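Local coordinates for protein acetone carboxylase alpha subunit (Xanthobacter autotrophicus Py2, PDB 5M45) that forms the alpha subunit of a multi-subunit carboxylase, belongs to the hydantoinase B/oxoprolinase family and carries a bound manganese ion, at residues G185-T189 with S398-H402; T23-D29 with I123-E128; A562-L567 with L594-Q598; R413-R417 with W546-G550; D313-H317 with Q713-M717. All coordinates share one frame. Residues are numbered along the deposited sequence.

From the N terminus, contact 2 closes first: it ties the start of helix 24-38 to the end of helix 111-124. Contact 1 follows in series and joins the loop after strand 165-175 to the start of helix 401-422, beside the manganese site. The same helix returns in contact 4, where 413-417 meets the loop 546-550. Contact 3 is local, linking the end of strand 559-563 to the edge strand 598-602. Contact 5 makes the longest closure, from strand 313-324 to helix 712-724. Its loop encloses contacts 3 and 4 and crosses that of contact 1. Contacts 2 and 3 lie on opposite sides of the chain centre, their own centres about 62 Å apart.

Contact 1: residues G185-T189 with S398-H402; sequences GSMAT and SYSWH. With ACT (acetate ion), chain N.
This is a buried loop-to-helix-start contact beside the manganese site. The 185-189 loop, between strands 165-175 and 204-208, meets the turn leading into helix 401-422. CA of Met-187 and CA of Tyr-399 are 4.5 Å apart. Met-187 (phi/psi -103/55, chi1 m, chi2 m, chi3 t) does most of the packing. CB of Met-187 is 3.5 Å from CD1 of Tyr-399 (chi1 t), and its CE is 4.0 Å from CD1 of Trp-401 (chi1 m). Its SD makes a Met-aromatic contact with each ring, oblique at Tyr-399 and at the edge of Trp-401. CB of Ala-188 lies 4.4 Å from CB of Ser-398. NE1 of Trp-401 donates to O of an acetate ion at 2.7 Å, probably from the crystallisation liquor. OG of Ser-186 hydrogen-bonds to O of Ile-177 and to NE2 of the manganese ligand His-175, and O of Ser-398 to His-150. This is the second shell of a metal site, with the nearest side-chain atom of Trp-401 about 4 Å from the manganese ion.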
# COMPACT_ATOMS: atom_id res chain seq x y z
N GLY A 185 -2.33 -3.49 14.17
CA GLY A 185 -3.54 -3.05 14.86
C GLY A 185 -4.32 -2.10 13.96
O GLY A 185 -3.86 -1.77 12.85
N SER A 186 -5.48 -1.62 14.44
CA SER A 186 -6.28 -0.63 13.71
C SER A 186 -5.79 0.80 13.94
O SER A 186 -5.77 1.61 13.01
CB SER A 186 -7.76 -0.69 14.10
OG SER A 186 -8.30 -2.01 14.21
N MET A 187 -5.39 1.10 15.18
CA MET A 187 -4.99 2.44 15.63
C MET A 187 -3.46 2.52 15.75
O MET A 187 -2.88 2.82 16.79
CB MET A 187 -5.62 2.73 17.00
CG MET A 187 -7.09 2.39 17.16
SD MET A 187 -8.18 3.03 15.84
CE MET A 187 -9.74 2.54 16.54
N ALA A 188 -2.81 2.19 14.63
CA ALA A 188 -1.44 1.74 14.63
C ALA A 188 -0.42 2.88 14.78
O ALA A 188 -0.68 4.03 14.38
CB ALA A 188 -1.17 1.01 13.33
N THR A 189 0.71 2.53 15.39
CA THR A 189 1.90 3.35 15.51
C THR A 189 3.05 2.64 14.78
O THR A 189 2.97 1.43 14.53
CB THR A 189 2.33 3.53 16.96
OG1 THR A 189 2.60 2.24 17.54
CG2 THR A 189 1.25 4.22 17.77
N SER A 398 -3.88 6.70 10.78
CA SER A 398 -4.41 5.44 11.39
C SER A 398 -5.13 5.64 12.73
O SER A 398 -6.05 4.87 13.04
CB SER A 398 -3.32 4.37 11.59
OG SER A 398 -2.99 3.73 10.35
N TYR A 399 -4.68 6.59 13.56
CA TYR A 399 -5.33 6.88 14.83
C TYR A 399 -5.74 8.37 14.96
O TYR A 399 -5.46 9.06 15.96
CB TYR A 399 -4.53 6.37 16.04
CG TYR A 399 -5.36 6.48 17.32
CD1 TYR A 399 -6.67 6.08 17.36
CD2 TYR A 399 -4.82 7.03 18.47
CE1 TYR A 399 -7.45 6.21 18.52
CE2 TYR A 399 -5.58 7.18 19.65
CZ TYR A 399 -6.89 6.79 19.66
OH TYR A 399 -7.67 6.95 20.80
N SER A 400 -6.42 8.82 13.90
CA SER A 400 -7.05 10.14 13.79
C SER A 400 -7.78 10.56 15.07
O SER A 400 -7.76 11.73 15.50
CB SER A 400 -8.10 10.08 12.66
OG SER A 400 -8.12 11.35 12.10
N TRP A 401 -8.47 9.59 15.65
CA TRP A 401 -9.26 9.81 16.87
C TRP A 401 -8.51 10.46 18.01
O TRP A 401 -9.12 11.18 18.77
CB TRP A 401 -9.84 8.48 17.41
CG TRP A 401 -10.71 7.68 16.48
CD1 TRP A 401 -10.45 6.44 15.99
CD2 TRP A 401 -12.01 8.06 15.99
NE1 TRP A 401 -11.53 5.98 15.25
CE2 TRP A 401 -12.49 6.96 15.20
CE3 TRP A 401 -12.81 9.20 16.12
CZ2 TRP A 401 -13.71 7.00 14.56
CZ3 TRP A 401 -14.05 9.21 15.48
CH2 TRP A 401 -14.49 8.12 14.71
N HIS A 402 -7.22 10.18 18.17
CA HIS A 402 -6.44 10.74 19.32
C HIS A 402 -6.63 12.26 19.46
O HIS A 402 -6.91 12.79 20.55
CB HIS A 402 -4.96 10.43 19.12
CG HIS A 402 -4.08 10.72 20.29
ND1 HIS A 402 -4.33 10.24 21.56
CD2 HIS A 402 -2.92 11.41 20.38
CE1 HIS A 402 -3.36 10.63 22.38
NE2 HIS A 402 -2.49 11.34 21.68
C ACT N . -13.65 3.39 14.87
O ACT N . -12.44 3.53 14.58
OXT ACT N . -14.47 3.01 14.01
CH3 ACT N . -14.11 3.69 16.27

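Contact 2: residues T23-D29 with I123-E128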
# COMPACT_ATOMS: atom_id res chain seq x y z
N THR A 23 -26.15 15.62 -15.85
CA THR A 23 -24.99 14.89 -15.28
C THR A 23 -24.99 15.01 -13.73
O THR A 23 -25.64 15.89 -13.15
CB THR A 23 -23.61 15.43 -15.80
OG1 THR A 23 -23.38 16.78 -15.34
CG2 THR A 23 -23.55 15.38 -17.32
N LEU A 24 -24.26 14.11 -13.08
CA LEU A 24 -24.07 14.20 -11.61
C LEU A 24 -23.58 15.59 -11.17
O LEU A 24 -24.12 16.16 -10.21
CB LEU A 24 -23.12 13.11 -11.11
CG LEU A 24 -23.62 11.67 -11.10
CD1 LEU A 24 -22.44 10.73 -10.90
CD2 LEU A 24 -24.66 11.42 -10.02
N LYS A 25 -22.58 16.13 -11.87
CA LYS A 25 -22.02 17.45 -11.51
C LYS A 25 -23.01 18.59 -11.78
O LYS A 25 -23.13 19.48 -10.94
CB LYS A 25 -20.68 17.71 -12.24
CG LYS A 25 -20.03 19.04 -11.83
CD LYS A 25 -18.59 19.17 -12.29
CE LYS A 25 -18.05 20.61 -12.20
NZ LYS A 25 -18.25 21.18 -10.84
N GLU A 26 -23.71 18.56 -12.92
CA GLU A 26 -24.74 19.57 -13.23
C GLU A 26 -25.82 19.60 -12.14
O GLU A 26 -26.22 20.70 -11.68
CB GLU A 26 -25.39 19.32 -14.60
CG GLU A 26 -24.53 19.75 -15.79
CD GLU A 26 -24.99 19.20 -17.14
OE1 GLU A 26 -25.96 18.38 -17.16
OE2 GLU A 26 -24.36 19.61 -18.16
N HIS A 27 -26.26 18.41 -11.73
CA HIS A 27 -27.29 18.23 -10.72
C HIS A 27 -26.86 18.82 -9.36
O HIS A 27 -27.53 19.67 -8.78
CB HIS A 27 -27.62 16.73 -10.61
CG HIS A 27 -28.76 16.40 -9.69
ND1 HIS A 27 -30.07 16.72 -9.98
CD2 HIS A 27 -28.79 15.72 -8.52
CE1 HIS A 27 -30.86 16.26 -9.03
NE2 HIS A 27 -30.11 15.66 -8.13
N ARG A 28 -25.72 18.36 -8.86
CA ARG A 28 -25.19 18.88 -7.59
C ARG A 28 -24.92 20.39 -7.63
O ARG A 28 -25.30 21.10 -6.72
CB ARG A 28 -23.94 18.12 -7.13
CG ARG A 28 -23.40 18.67 -5.81
CD ARG A 28 -22.39 17.81 -5.12
NE ARG A 28 -22.01 18.42 -3.84
CZ ARG A 28 -20.97 19.24 -3.65
NH1 ARG A 28 -20.15 19.58 -4.64
NH2 ARG A 28 -20.76 19.74 -2.44
N ASP A 29 -24.29 20.89 -8.70
CA ASP A 29 -23.99 22.33 -8.79
C ASP A 29 -25.27 23.21 -8.72
O ASP A 29 -25.25 24.27 -8.07
CB ASP A 29 -23.17 22.67 -10.04
CG ASP A 29 -21.70 22.18 -9.97
OD1 ASP A 29 -21.20 21.71 -8.92
OD2 ASP A 29 -21.01 22.24 -11.00
N ILE A 123 -18.43 12.72 -8.06
CA ILE A 123 -19.23 13.71 -8.81
C ILE A 123 -18.30 14.79 -9.40
O ILE A 123 -18.30 15.04 -10.60
CB ILE A 123 -20.32 14.33 -7.91
CG1 ILE A 123 -21.34 13.25 -7.53
CG2 ILE A 123 -21.01 15.50 -8.64
CD1 ILE A 123 -22.45 13.69 -6.60
N GLU A 124 -17.48 15.38 -8.54
CA GLU A 124 -16.65 16.52 -8.89
C GLU A 124 -15.47 16.18 -9.80
O GLU A 124 -14.93 17.06 -10.47
CB GLU A 124 -16.13 17.11 -7.60
CG GLU A 124 -15.64 18.51 -7.67
CD GLU A 124 -16.68 19.58 -8.02
OE1 GLU A 124 -16.21 20.74 -7.98
OE2 GLU A 124 -17.90 19.41 -8.39
N ASN A 125 -15.03 14.92 -9.81
CA ASN A 125 -13.89 14.49 -10.63
C ASN A 125 -14.29 13.65 -11.88
O ASN A 125 -13.43 13.04 -12.54
CB ASN A 125 -12.90 13.75 -9.76
CG ASN A 125 -12.17 14.69 -8.82
OD1 ASN A 125 -11.12 15.24 -9.19
ND2 ASN A 125 -12.74 14.94 -7.64
N ASN A 126 -15.57 13.67 -12.23
CA ASN A 126 -16.06 13.12 -13.50
C ASN A 126 -15.85 11.60 -13.63
O ASN A 126 -15.51 11.08 -14.71
CB ASN A 126 -15.51 13.89 -14.69
CG ASN A 126 -16.36 13.73 -15.96
OD1 ASN A 126 -17.44 13.18 -15.93
ND2 ASN A 126 -15.86 14.25 -17.06
N TRP A 127 -16.11 10.91 -12.53
CA TRP A 127 -16.27 9.46 -12.55
C TRP A 127 -17.35 9.03 -13.56
O TRP A 127 -17.29 7.91 -14.09
CB TRP A 127 -16.64 8.93 -11.16
CG TRP A 127 -15.56 8.22 -10.39
CD1 TRP A 127 -15.67 6.97 -9.85
CD2 TRP A 127 -14.26 8.70 -10.02
NE1 TRP A 127 -14.52 6.62 -9.20
CE2 TRP A 127 -13.64 7.66 -9.25
CE3 TRP A 127 -13.55 9.87 -10.26
CZ2 TRP A 127 -12.34 7.78 -8.73
CZ3 TRP A 127 -12.25 9.99 -9.72
CH2 TRP A 127 -11.67 8.94 -8.97
N GLU A 128 -18.35 9.90 -13.80
CA GLU A 128 -19.41 9.58 -14.78
C GLU A 128 -18.84 9.29 -16.18
O GLU A 128 -19.31 8.35 -16.83
CB GLU A 128 -20.45 10.73 -14.84
CG GLU A 128 -21.60 10.55 -15.82
CD GLU A 128 -22.74 11.55 -15.60
OE1 GLU A 128 -22.68 12.31 -14.57
OE2 GLU A 128 -23.68 11.59 -16.46
O HOH W 1 -20.92 14.14 -13.59
O HOH W 2 -20.32 19.18 -7.53
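Two helix ends meet here, and the junction is tied by hydrogen bonds, a salt bridge and two waters. Thr-23 is the N-cap of helix 24-38. Its OG1 accepts from N of Glu-26 at 3.0 Å, and N of Thr-23 gives to OE1 of Glu-26 at 3.1 Å. This is a capping box. N of Leu-24 donates to OE1 of Glu-128 at 2.8 Å. Water 1 donates to the same OE1 and accepts from N of Lys-25. OE2 of Glu-128 is taken by N of Ile-17. NZ of Lys-25 sits 3.0 Å from both OD2 of Asp-29 and OE2 of Glu-124, forming a salt-bridge network. Water 2 bridges the two carboxylates: it donates to OD1 of Asp-29 and OE2 of Glu-124 and accepts from NH1 of Arg-28. Ile-123 fills the apolar side, with CG1 4.0 Å from CB of Leu-24 and CG2 3.6 Å from CA of Lys-25. Leu-24 also packs on Leu-166 and Trp-169 of strand 165-175, while Arg-28 touches Lys-120 of helix 111-124. Beyond the end of that helix, Trp-127 meets His-218 of the second alpha subunit edge-to-face.

Contact 3: residues A562-L567 with L594-Q598; sequences AHKTNL and LPDAQ
Leu-594 opens a type I beta turn to Ala-597, closed by N of Ala-597 on O of Leu-594 at 3.2 Å. Its side chain (chi1 m, chi2 t) points toward 562-567. CD1 of Leu-594 lies 4.2 Å from CB of Ala-562, and its CD2 4.1 Å from CD2 of Leu-567. N of Asp-596 donates to water 3, which gives to O of Thr-565. OD2 of Asp-596 (chi1 m) accepts from water 4, itself bound by ND2 of Asn-566. CB of Ala-597 is 4.0 Å from CA of Thr-565, and CA of Ala-597 makes a CA-H...O contact of 3.5 Å with O of Lys-564. Gln-598 then pairs with His-563 as an antiparallel hydrogen-bonded pair, CA to CA 5.1 Å. N of His-563 donates to O of Gln-598 at 2.9 Å, and N of Gln-598 to O of His-563 at 3.0 Å. The ring of His-563 is held by Glu-610 and Asp-616. Lys-564 (phi/psi 47/51) leaves the strand. OG1 of Thr-565 accepts from N of Leu-567 at 3.2 Å in an ST turn and also hydrogen-bonds to O of Tyr-615. The chemistry divides by depth: backbone bonds start the strand pair, leucines pack on the buried side, waters bridge the exposed turn.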
# COMPACT_ATOMS: atom_id res chain seq x y z
N ALA A 562 4.43 -6.55 31.97
CA ALA A 562 5.44 -7.38 32.65
C ALA A 562 5.94 -8.53 31.77
O ALA A 562 5.17 -9.29 31.24
CB ALA A 562 4.88 -7.91 33.99
N HIS A 563 7.27 -8.63 31.63
CA HIS A 563 7.96 -9.67 30.86
C HIS A 563 8.74 -10.61 31.78
O HIS A 563 9.07 -10.24 32.91
CB HIS A 563 8.93 -9.05 29.86
CG HIS A 563 8.27 -8.15 28.86
ND1 HIS A 563 7.40 -8.62 27.91
CD2 HIS A 563 8.36 -6.81 28.67
CE1 HIS A 563 6.96 -7.61 27.18
NE2 HIS A 563 7.55 -6.50 27.59
N LYS A 564 9.02 -11.82 31.30
CA LYS A 564 9.76 -12.84 32.06
C LYS A 564 9.22 -13.00 33.48
O LYS A 564 9.97 -12.95 34.46
CB LYS A 564 11.24 -12.48 32.12
CG LYS A 564 11.90 -12.29 30.77
CD LYS A 564 13.14 -11.40 30.94
CE LYS A 564 14.26 -11.72 29.95
NZ LYS A 564 13.79 -12.14 28.59
N THR A 565 7.90 -13.17 33.55
CA THR A 565 7.16 -13.14 34.82
C THR A 565 7.40 -14.35 35.73
O THR A 565 7.16 -14.25 36.94
CB THR A 565 5.63 -13.10 34.54
OG1 THR A 565 5.25 -14.26 33.81
CG2 THR A 565 5.26 -11.83 33.75
N ASN A 566 7.81 -15.47 35.14
CA ASN A 566 7.90 -16.77 35.83
C ASN A 566 6.52 -17.30 36.26
O ASN A 566 6.43 -18.16 37.15
CB ASN A 566 8.88 -16.69 37.01
CG ASN A 566 9.38 -18.07 37.47
OD1 ASN A 566 9.61 -18.97 36.68
ND2 ASN A 566 9.53 -18.22 38.79
N LEU A 567 5.44 -16.84 35.63
CA LEU A 567 4.09 -17.23 36.07
C LEU A 567 3.78 -18.72 35.90
O LEU A 567 3.00 -19.25 36.65
CB LEU A 567 2.98 -16.37 35.43
CG LEU A 567 2.71 -15.06 36.20
CD1 LEU A 567 1.91 -14.08 35.32
CD2 LEU A 567 1.98 -15.34 37.53
N LEU A 594 5.84 -10.63 41.61
CA LEU A 594 6.62 -10.99 40.44
C LEU A 594 8.08 -10.54 40.62
O LEU A 594 8.57 -9.71 39.86
CB LEU A 594 6.03 -10.32 39.19
CG LEU A 594 4.54 -10.59 38.89
CD1 LEU A 594 4.08 -9.75 37.70
CD2 LEU A 594 4.27 -12.06 38.62
N PRO A 595 8.78 -11.12 41.63
CA PRO A 595 10.15 -10.68 41.94
C PRO A 595 11.16 -10.85 40.79
O PRO A 595 12.16 -10.17 40.78
CB PRO A 595 10.54 -11.54 43.16
CG PRO A 595 9.69 -12.78 43.03
CD PRO A 595 8.39 -12.27 42.45
N ASP A 596 10.92 -11.77 39.84
CA ASP A 596 11.87 -11.97 38.72
C ASP A 596 11.51 -11.20 37.44
O ASP A 596 12.26 -11.25 36.47
CB ASP A 596 12.02 -13.46 38.40
CG ASP A 596 12.54 -14.28 39.61
OD1 ASP A 596 13.50 -13.84 40.27
OD2 ASP A 596 11.98 -15.35 39.93
N ALA A 597 10.38 -10.51 37.40
CA ALA A 597 9.90 -9.90 36.16
C ALA A 597 10.61 -8.59 35.78
O ALA A 597 11.10 -7.87 36.65
CB ALA A 597 8.40 -9.65 36.26
N GLN A 598 10.65 -8.31 34.49
CA GLN A 598 10.96 -6.98 33.96
C GLN A 598 9.63 -6.23 33.86
O GLN A 598 8.82 -6.56 32.99
CB GLN A 598 11.64 -7.07 32.58
CG GLN A 598 12.12 -5.72 32.06
CD GLN A 598 11.97 -5.40 30.52
OE1 GLN A 598 11.53 -6.21 29.66
NE2 GLN A 598 12.40 -4.18 30.19
O HOH W 3 8.50 -13.37 39.20
O HOH W 4 9.52 -15.77 40.59

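Contact 4: residues R413-R417 with W546-G550; sequences RGLSR and WGLMG
Arg-413 lays its guanidinium flat on the indole of Trp-546, a cation-pi stack with centres 4.3 Å apart and planes at 7°. The arginine (chi1 m, chi2 t, chi3 m) reaches from helix 401-422 to the loop between strands 532-535 and 559-563. NH1 of Arg-413 is 3.5 Å from CB of Trp-546. NH1 of Arg-413 (3.0 Å) and N of Trp-546 (3.2 Å) donate to water 5, and NH2 is bound by O of Val-291. The helix is regular. The loop is extended from Trp-546 to Leu-548, then bends at Met-549 (phi/psi 51/39). CA of Arg-413 and CA of Leu-548 are 6.7 Å apart. Leu-548 (chi1 t, chi2 p) fits between the arginines: its CD1 is 4.2 Å from CB of Arg-413 and 3.9 Å from NH2 of Arg-417, over one face of that guanidinium. CD2 of Leu-548 is 3.6 Å from CB of Ser-416. Met-549 CE touches CG of Arg-417 at 4.0 Å. Backbone bonds to Gly-627 and Gly-629 hold Leu-548. The gamma subunit packs on Arg-417, Trp-546 and Met-549. The arrangement is a helix-to-loop junction built on an arginine-tryptophan stack at a subunit interface.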
# COMPACT_ATOMS: atom_id res chain seq x y z
N ARG A 413 -19.09 21.34 26.61
CA ARG A 413 -19.07 22.32 27.68
C ARG A 413 -19.73 23.65 27.27
O ARG A 413 -20.52 24.24 28.03
CB ARG A 413 -17.65 22.57 28.20
CG ARG A 413 -17.00 21.33 28.80
CD ARG A 413 -15.80 21.65 29.72
NE ARG A 413 -14.78 22.46 29.06
CZ ARG A 413 -13.81 21.98 28.26
NH1 ARG A 413 -13.66 20.67 28.00
NH2 ARG A 413 -12.93 22.84 27.72
N GLY A 414 -19.42 24.12 26.07
CA GLY A 414 -20.06 25.35 25.59
C GLY A 414 -21.56 25.23 25.46
O GLY A 414 -22.31 26.08 25.96
N LEU A 415 -22.02 24.17 24.78
CA LEU A 415 -23.46 23.92 24.68
C LEU A 415 -24.12 23.77 26.04
O LEU A 415 -25.24 24.27 26.24
CB LEU A 415 -23.80 22.70 23.80
CG LEU A 415 -23.84 22.86 22.28
CD1 LEU A 415 -24.02 21.49 21.61
CD2 LEU A 415 -24.99 23.76 21.88
N SER A 416 -23.45 23.10 26.97
CA SER A 416 -24.00 22.94 28.32
C SER A 416 -24.16 24.24 29.09
O SER A 416 -25.07 24.34 29.92
CB SER A 416 -23.19 21.91 29.14
OG SER A 416 -23.29 20.62 28.54
N ARG A 417 -23.35 25.26 28.81
CA ARG A 417 -23.58 26.57 29.46
C ARG A 417 -24.90 27.18 29.02
O ARG A 417 -25.57 27.82 29.83
CB ARG A 417 -22.42 27.56 29.20
CG ARG A 417 -21.13 27.18 29.87
CD ARG A 417 -20.02 28.20 29.61
NE ARG A 417 -18.77 27.59 30.01
CZ ARG A 417 -18.35 27.44 31.26
NH1 ARG A 417 -19.08 27.90 32.28
NH2 ARG A 417 -17.17 26.83 31.48
N TRP A 546 -12.30 18.28 30.31
CA TRP A 546 -12.27 19.13 31.51
C TRP A 546 -13.64 18.95 32.21
O TRP A 546 -14.68 18.75 31.55
CB TRP A 546 -12.10 20.64 31.16
CG TRP A 546 -10.83 21.11 30.50
CD1 TRP A 546 -9.85 20.36 29.89
CD2 TRP A 546 -10.41 22.48 30.35
NE1 TRP A 546 -8.87 21.17 29.37
CE2 TRP A 546 -9.19 22.48 29.63
CE3 TRP A 546 -10.96 23.72 30.72
CZ2 TRP A 546 -8.47 23.66 29.35
CZ3 TRP A 546 -10.28 24.88 30.45
CH2 TRP A 546 -9.05 24.85 29.74
N GLY A 547 -13.64 19.08 33.53
CA GLY A 547 -14.86 19.23 34.28
C GLY A 547 -15.54 20.58 34.06
O GLY A 547 -14.93 21.53 33.52
N LEU A 548 -16.80 20.69 34.46
CA LEU A 548 -17.63 21.86 34.19
C LEU A 548 -18.10 22.51 35.49
O LEU A 548 -18.54 21.81 36.41
CB LEU A 548 -18.84 21.41 33.34
CG LEU A 548 -19.88 22.43 32.86
CD1 LEU A 548 -19.23 23.52 32.02
CD2 LEU A 548 -20.99 21.80 32.03
N MET A 549 -18.07 23.84 35.53
CA MET A 549 -18.63 24.66 36.63
C MET A 549 -18.16 24.21 38.03
O MET A 549 -18.93 24.19 39.01
CB MET A 549 -20.16 24.69 36.53
CG MET A 549 -20.71 25.48 35.36
SD MET A 549 -22.43 25.06 34.94
CE MET A 549 -22.53 25.95 33.39
N GLY A 550 -16.88 23.85 38.11
CA GLY A 550 -16.25 23.44 39.37
C GLY A 550 -15.75 22.00 39.42
O GLY A 550 -15.02 21.63 40.35
O HOH W 5 -14.96 18.07 28.60

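Contact 5: residues D313-H317 with Q713-M717; sequences DTIMH and QVRQM
Helix 712-724 makes a buried contact with strand 313-324; the axes of 313-317 and 713-717 come within 6.8 Å and cross at -47°. CA atoms are 4.7 Å apart for Thr-314 and Gln-713, 6.0 Å for Ile-315 and Met-717. Ile-315 (chi1 m, chi2 t) points toward the helix, its CD1 3.7 Å from CG of Gln-713 and 4.3 Å from CG2 of Val-714, its CG2 3.7 Å from SD of Met-717. Met-717 (chi1 t, chi2 t, chi3 p) sets CG 3.7 Å from CB of His-317 (chi1 t) and SD 5.0 Å from the centroid of the His-317 ring, oblique to it. Gln-713 (chi1 p, chi2 m) sets its CB 3.4 Å from O of Asp-313. Water 6 donates to OE1 of Gln-713 and OD2 of Asp-313, both at 2.7 Å; OD1 of Asp-313 binds N of Ala-299. Gln-716 (chi1 t, chi2 m) puts OE1 3.6 Å from CG2 of Thr-314 and 2.6 Å from water 8, which N of Ile-315 binds; its NE2 binds Glu-746. His-317 hydrogen-bonds to Ser-721 and to an aromatic side chain of the gamma subunit. This is alpha-on-beta packing: helix 712-724, from the C-terminal part of the chain, on a mixed sheet at a subunit interface.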
# COMPACT_ATOMS: atom_id res chain seq x y z
N ASP A 313 8.62 15.55 21.23
CA ASP A 313 7.40 15.69 22.05
C ASP A 313 6.57 16.87 21.56
O ASP A 313 7.12 17.96 21.46
CB ASP A 313 7.78 15.91 23.52
CG ASP A 313 8.32 14.64 24.21
OD1 ASP A 313 8.00 13.50 23.84
OD2 ASP A 313 9.08 14.79 25.21
N THR A 314 5.30 16.65 21.22
CA THR A 314 4.39 17.73 20.86
C THR A 314 3.03 17.58 21.59
O THR A 314 2.71 16.53 22.19
CB THR A 314 4.12 17.85 19.34
OG1 THR A 314 3.51 16.65 18.81
CG2 THR A 314 5.41 18.18 18.57
N ILE A 315 2.25 18.68 21.54
CA ILE A 315 0.94 18.80 22.14
C ILE A 315 -0.05 19.34 21.08
O ILE A 315 0.21 20.38 20.42
CB ILE A 315 0.96 19.77 23.35
CG1 ILE A 315 1.93 19.27 24.43
CG2 ILE A 315 -0.45 19.97 23.93
CD1 ILE A 315 2.14 20.20 25.60
N MET A 316 -1.18 18.64 20.94
CA MET A 316 -2.30 19.12 20.11
C MET A 316 -3.02 20.29 20.84
O MET A 316 -3.27 20.20 22.06
CB MET A 316 -3.30 17.98 19.87
CG MET A 316 -4.48 18.33 18.95
SD MET A 316 -5.81 19.32 19.68
CE MET A 316 -6.68 18.07 20.62
N HIS A 317 -3.35 21.33 20.08
CA HIS A 317 -4.10 22.53 20.52
C HIS A 317 -5.36 22.71 19.61
O HIS A 317 -5.25 22.76 18.37
CB HIS A 317 -3.18 23.74 20.41
CG HIS A 317 -3.78 25.04 20.81
ND1 HIS A 317 -3.51 26.22 20.14
CD2 HIS A 317 -4.62 25.37 21.83
CE1 HIS A 317 -4.19 27.21 20.70
NE2 HIS A 317 -4.87 26.72 21.72
N GLN A 713 7.95 21.07 24.28
CA GLN A 713 6.63 20.72 23.79
C GLN A 713 5.60 21.87 23.95
O GLN A 713 4.78 22.06 23.06
CB GLN A 713 6.10 19.40 24.40
CG GLN A 713 5.77 19.41 25.89
CD GLN A 713 6.96 19.33 26.83
OE1 GLN A 713 8.12 19.21 26.44
NE2 GLN A 713 6.68 19.39 28.11
N VAL A 714 5.69 22.65 25.03
CA VAL A 714 4.82 23.81 25.21
C VAL A 714 5.17 24.93 24.18
O VAL A 714 4.29 25.48 23.50
CB VAL A 714 4.89 24.33 26.66
CG1 VAL A 714 4.09 25.62 26.82
CG2 VAL A 714 4.37 23.29 27.63
N ARG A 715 6.46 25.23 24.05
CA ARG A 715 6.89 26.27 23.10
C ARG A 715 6.59 25.91 21.64
O ARG A 715 6.20 26.80 20.88
CB ARG A 715 8.35 26.59 23.29
CG ARG A 715 8.56 27.30 24.62
CD ARG A 715 9.98 27.71 24.82
NE ARG A 715 10.69 26.60 25.43
CZ ARG A 715 11.84 26.11 25.04
NH1 ARG A 715 12.51 26.62 24.02
NH2 ARG A 715 12.34 25.10 25.70
N GLN A 716 6.78 24.66 21.25
CA GLN A 716 6.47 24.26 19.87
C GLN A 716 4.97 24.44 19.57
O GLN A 716 4.63 24.93 18.49
CB GLN A 716 6.88 22.80 19.60
CG GLN A 716 6.83 22.40 18.14
CD GLN A 716 5.40 22.08 17.66
OE1 GLN A 716 4.54 21.66 18.44
NE2 GLN A 716 5.16 22.28 16.37
N MET A 717 4.11 24.07 20.52
CA MET A 717 2.65 24.24 20.36
C MET A 717 2.24 25.71 20.10
O MET A 717 1.53 25.99 19.10
CB MET A 717 1.91 23.68 21.58
CG MET A 717 0.39 23.70 21.48
SD MET A 717 -0.46 23.56 23.08
CE MET A 717 -0.33 25.27 23.70
O HOH W 6 9.44 16.86 26.90
O HOH W 7 1.79 21.10 18.42
O HOH W 8 3.94 20.90 20.80